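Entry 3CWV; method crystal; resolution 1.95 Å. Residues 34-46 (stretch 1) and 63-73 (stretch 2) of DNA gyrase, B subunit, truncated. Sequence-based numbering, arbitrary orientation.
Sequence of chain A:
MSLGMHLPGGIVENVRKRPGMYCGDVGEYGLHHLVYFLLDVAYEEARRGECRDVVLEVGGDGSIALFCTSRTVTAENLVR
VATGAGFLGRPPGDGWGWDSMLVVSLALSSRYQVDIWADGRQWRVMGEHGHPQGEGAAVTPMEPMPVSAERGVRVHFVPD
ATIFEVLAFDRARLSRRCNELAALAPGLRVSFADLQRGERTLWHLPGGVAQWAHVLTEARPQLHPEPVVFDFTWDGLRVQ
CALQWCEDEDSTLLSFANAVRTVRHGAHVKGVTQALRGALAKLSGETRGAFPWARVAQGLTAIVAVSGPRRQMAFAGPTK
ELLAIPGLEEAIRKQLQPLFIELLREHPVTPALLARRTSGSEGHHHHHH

Stretch 1, residues 34-46: LVYFLLDVAYEEA
Stretch 2, residues 63-73: SIALFCTSRTV

A helix laid along a β-strand is among the simplest ways to build a hydrophobic layer, and residues 34-46 and 63-73 of this truncated gyrase B subunit illustrate it well. The first stretch is helical throughout, with phi/psi near -60/-45 and i to i+4 hydrogen bonds such as Leu39 N to Val35 O (3.0 Å). Strand 64-70 is extended, mostly near -130/137, and runs parallel to the helix: the axes diverge by 2° and approach to 9.4 Å. In the register, Val35 CA lies 7.4 Å from Ile64 CA, Leu38 CA 7.0 Å from Leu66 CA, Ala42 CA 6.7 Å from Cys68 CA, and Glu45 CA 8.3 Å from Ser70 CA, so successive steps of three or four helical residues match steps of two along the strand.

Leu66 covers the most surface. With chi1 at 179° and chi2 off-well at 101°, it places CD1 3.7 Å from Leu39 CD2, and CD2 3.7 Å from Leu38 O and 4.3 Å from Ala42 CB. Leu38, itself off-well at chi1 -91° with chi2 t, brings CD1 to 3.9 Å from Leu66 CB, whereas Leu39 (m, t) starts sideways and reaches in with its end. Ile64 (m, m) faces the helix and sets CD1 3.6 Å from CG2 of Val35 (t). Beyond Leu66, where the CA register is tightest, Ala42 points its CB toward the strand, 3.5 Å from SG of Cys68 (m).

No direct hydrogen bond joins the stretches; where the apolar seam ends, water takes over. Glu45 (m, m) accepts at OE1 from water 1 (2.7 Å) and water 2 (3.2 Å). Water 1 also bonds Ser70 OG (2.5 Å), and water 2 bonds Thr72 OG1 (2.6 Å). Ser70 (t) also bonds the segment that follows the strand, its OG accepting from Thr72 N and Val73 N, each at 3.0 Å.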

# COMPACT_ATOMS: atom_id res chain seq x y z
N LEU A 34 -10.96 7.75 -3.16
CA LEU A 34 -11.89 7.20 -2.19
C LEU A 34 -11.66 5.71 -2.01
O LEU A 34 -11.75 5.18 -0.88
CB LEU A 34 -13.34 7.45 -2.64
CG LEU A 34 -13.76 8.90 -2.91
CD1 LEU A 34 -15.26 8.85 -3.22
CD2 LEU A 34 -13.50 9.83 -1.71
N VAL A 35 -11.38 5.02 -3.10
CA VAL A 35 -11.05 3.59 -3.04
C VAL A 35 -9.68 3.35 -2.44
O VAL A 35 -9.51 2.43 -1.62
CB VAL A 35 -11.06 2.95 -4.46
CG1 VAL A 35 -10.80 1.46 -4.33
CG2 VAL A 35 -12.42 3.18 -5.11
N TYR A 36 -8.69 4.16 -2.84
CA TYR A 36 -7.33 4.01 -2.31
C TYR A 36 -7.31 4.20 -0.79
O TYR A 36 -6.54 3.52 -0.08
CB TYR A 36 -6.36 5.01 -2.96
CG TYR A 36 -6.22 4.86 -4.48
CD1 TYR A 36 -6.44 3.63 -5.13
CD2 TYR A 36 -5.83 5.95 -5.26
CE1 TYR A 36 -6.28 3.52 -6.53
CE2 TYR A 36 -5.69 5.85 -6.65
CZ TYR A 36 -5.91 4.64 -7.26
OH TYR A 36 -5.78 4.54 -8.62
N PHE A 37 -8.14 5.12 -0.27
CA PHE A 37 -8.22 5.31 1.19
C PHE A 37 -8.68 4.02 1.89
O PHE A 37 -8.17 3.66 2.97
CB PHE A 37 -9.17 6.47 1.59
CG PHE A 37 -8.75 7.86 1.08
CD1 PHE A 37 -7.42 8.17 0.84
CD2 PHE A 37 -9.72 8.85 0.90
CE1 PHE A 37 -7.05 9.48 0.40
CE2 PHE A 37 -9.36 10.14 0.48
CZ PHE A 37 -8.03 10.45 0.23
N LEU A 38 -9.69 3.35 1.32
CA LEU A 38 -10.11 2.02 1.85
C LEU A 38 -9.00 0.97 1.81
O LEU A 38 -8.73 0.28 2.81
CB LEU A 38 -11.37 1.50 1.15
CG LEU A 38 -12.72 1.84 1.75
CD1 LEU A 38 -13.80 1.33 0.81
CD2 LEU A 38 -12.90 1.19 3.17
N LEU A 39 -8.38 0.78 0.66
CA LEU A 39 -7.21 -0.11 0.54
C LEU A 39 -6.09 0.21 1.54
O LEU A 39 -5.46 -0.71 2.10
CB LEU A 39 -6.65 -0.07 -0.90
CG LEU A 39 -7.61 -0.72 -1.91
CD1 LEU A 39 -7.15 -0.44 -3.36
CD2 LEU A 39 -7.71 -2.20 -1.66
N ASP A 40 -5.85 1.50 1.80
CA ASP A 40 -4.83 1.90 2.79
C ASP A 40 -5.21 1.44 4.23
O ASP A 40 -4.32 1.10 5.04
CB ASP A 40 -4.62 3.41 2.80
CG ASP A 40 -3.85 3.94 1.56
OD1 ASP A 40 -3.28 3.16 0.77
OD2 ASP A 40 -3.84 5.19 1.39
N VAL A 41 -6.50 1.48 4.55
CA VAL A 41 -6.99 0.92 5.83
C VAL A 41 -6.61 -0.56 5.97
O VAL A 41 -6.08 -0.99 7.01
CB VAL A 41 -8.54 1.05 5.97
CG1 VAL A 41 -8.99 0.36 7.28
CG2 VAL A 41 -8.98 2.49 6.02
N ALA A 42 -6.89 -1.34 4.92
CA ALA A 42 -6.58 -2.77 4.89
C ALA A 42 -5.07 -3.00 4.96
O ALA A 42 -4.61 -3.89 5.68
CB ALA A 42 -7.17 -3.42 3.59
N TYR A 43 -4.29 -2.18 4.26
CA TYR A 43 -2.83 -2.25 4.35
C TYR A 43 -2.33 -2.08 5.78
O TYR A 43 -1.43 -2.80 6.20
CB TYR A 43 -2.13 -1.19 3.50
CG TYR A 43 -0.66 -1.20 3.78
CD1 TYR A 43 0.15 -2.22 3.26
CD2 TYR A 43 -0.09 -0.26 4.62
CE1 TYR A 43 1.51 -2.25 3.55
CE2 TYR A 43 1.25 -0.28 4.92
CZ TYR A 43 2.04 -1.28 4.38
OH TYR A 43 3.37 -1.30 4.68
N GLU A 44 -2.86 -1.10 6.51
CA GLU A 44 -2.36 -0.84 7.85
C GLU A 44 -2.66 -2.01 8.78
O GLU A 44 -1.82 -2.39 9.63
CB GLU A 44 -2.89 0.49 8.39
CG GLU A 44 -2.54 0.75 9.87
CD GLU A 44 -1.05 1.01 10.13
OE1 GLU A 44 -0.27 1.22 9.18
OE2 GLU A 44 -0.66 1.03 11.31
N GLU A 45 -3.84 -2.60 8.63
CA GLU A 45 -4.16 -3.82 9.39
C GLU A 45 -3.22 -4.96 9.01
O GLU A 45 -2.69 -5.67 9.89
CB GLU A 45 -5.60 -4.27 9.17
CG GLU A 45 -6.61 -3.21 9.61
CD GLU A 45 -6.57 -2.96 11.12
OE1 GLU A 45 -6.89 -3.88 11.91
OE2 GLU A 45 -6.21 -1.84 11.50
N ALA A 46 -3.01 -5.17 7.71
CA ALA A 46 -2.07 -6.22 7.24
C ALA A 46 -0.64 -5.94 7.75
O ALA A 46 0.04 -6.87 8.19
CB ALA A 46 -2.07 -6.34 5.71
N SER A 63 -20.89 1.54 -7.42
CA SER A 63 -20.57 1.34 -6.01
C SER A 63 -19.24 0.57 -5.87
O SER A 63 -18.72 -0.02 -6.82
CB SER A 63 -21.71 0.61 -5.29
OG SER A 63 -21.70 -0.78 -5.60
N ILE A 64 -18.70 0.58 -4.65
CA ILE A 64 -17.42 -0.02 -4.36
C ILE A 64 -17.62 -0.77 -3.04
O ILE A 64 -18.24 -0.23 -2.13
CB ILE A 64 -16.35 1.08 -4.10
CG1 ILE A 64 -15.97 1.79 -5.39
CG2 ILE A 64 -15.06 0.49 -3.44
CD1 ILE A 64 -15.02 0.99 -6.31
N ALA A 65 -17.12 -1.99 -2.93
CA ALA A 65 -17.12 -2.58 -1.58
C ALA A 65 -15.75 -3.13 -1.26
O ALA A 65 -15.09 -3.71 -2.13
CB ALA A 65 -18.19 -3.67 -1.45
N LEU A 66 -15.32 -2.97 -0.00
CA LEU A 66 -14.08 -3.60 0.44
C LEU A 66 -14.42 -4.43 1.67
O LEU A 66 -15.09 -3.93 2.58
CB LEU A 66 -13.03 -2.52 0.80
CG LEU A 66 -11.70 -3.13 1.31
CD1 LEU A 66 -10.69 -3.13 0.24
CD2 LEU A 66 -11.21 -2.42 2.53
N PHE A 67 -14.02 -5.71 1.66
CA PHE A 67 -14.13 -6.58 2.83
C PHE A 67 -12.75 -6.98 3.33
O PHE A 67 -11.85 -7.25 2.52
CB PHE A 67 -14.97 -7.83 2.52
CG PHE A 67 -14.95 -8.85 3.64
CD1 PHE A 67 -15.83 -8.74 4.71
CD2 PHE A 67 -14.03 -9.89 3.64
CE1 PHE A 67 -15.80 -9.65 5.77
CE2 PHE A 67 -13.99 -10.81 4.69
CZ PHE A 67 -14.88 -10.70 5.75
N CYS A 68 -12.59 -7.02 4.66
CA CYS A 68 -11.33 -7.42 5.29
C CYS A 68 -11.64 -8.40 6.41
O CYS A 68 -12.57 -8.17 7.15
CB CYS A 68 -10.69 -6.21 5.95
SG CYS A 68 -10.03 -5.03 4.82
N THR A 69 -10.86 -9.48 6.52
CA THR A 69 -10.97 -10.38 7.67
C THR A 69 -10.16 -9.77 8.78
O THR A 69 -9.33 -8.89 8.55
CB THR A 69 -10.42 -11.81 7.35
OG1 THR A 69 -9.08 -11.71 6.84
CG2 THR A 69 -11.32 -12.51 6.32
N SER A 70 -10.40 -10.23 10.00
CA SER A 70 -9.81 -9.58 11.17
C SER A 70 -9.93 -10.51 12.36
O SER A 70 -10.78 -11.42 12.35
CB SER A 70 -10.58 -8.28 11.47
OG SER A 70 -9.94 -7.53 12.51
N ARG A 71 -9.10 -10.30 13.37
CA ARG A 71 -9.33 -10.94 14.67
C ARG A 71 -9.64 -9.88 15.71
O ARG A 71 -9.91 -10.20 16.85
CB ARG A 71 -8.10 -11.74 15.12
CG ARG A 71 -7.99 -13.16 14.53
CD ARG A 71 -6.53 -13.45 14.18
NE ARG A 71 -6.23 -12.84 12.89
CZ ARG A 71 -5.10 -12.22 12.56
NH1 ARG A 71 -4.11 -12.09 13.44
NH2 ARG A 71 -4.97 -11.70 11.35
N THR A 72 -9.61 -8.60 15.32
CA THR A 72 -9.78 -7.54 16.33
C THR A 72 -10.91 -6.51 16.10
O THR A 72 -11.33 -5.82 17.04
CB THR A 72 -8.47 -6.76 16.55
OG1 THR A 72 -8.03 -6.21 15.29
CG2 THR A 72 -7.41 -7.67 17.14
N VAL A 73 -11.39 -6.38 14.87
CA VAL A 73 -12.37 -5.32 14.56
C VAL A 73 -13.60 -5.41 15.46
O VAL A 73 -14.07 -6.51 15.81
CB VAL A 73 -12.78 -5.32 13.05
CG1 VAL A 73 -13.61 -6.58 12.68
CG2 VAL A 73 -13.52 -4.00 12.70
O HOH W 1 -8.16 -6.18 11.37
O HOH W 2 -9.31 -4.31 14.02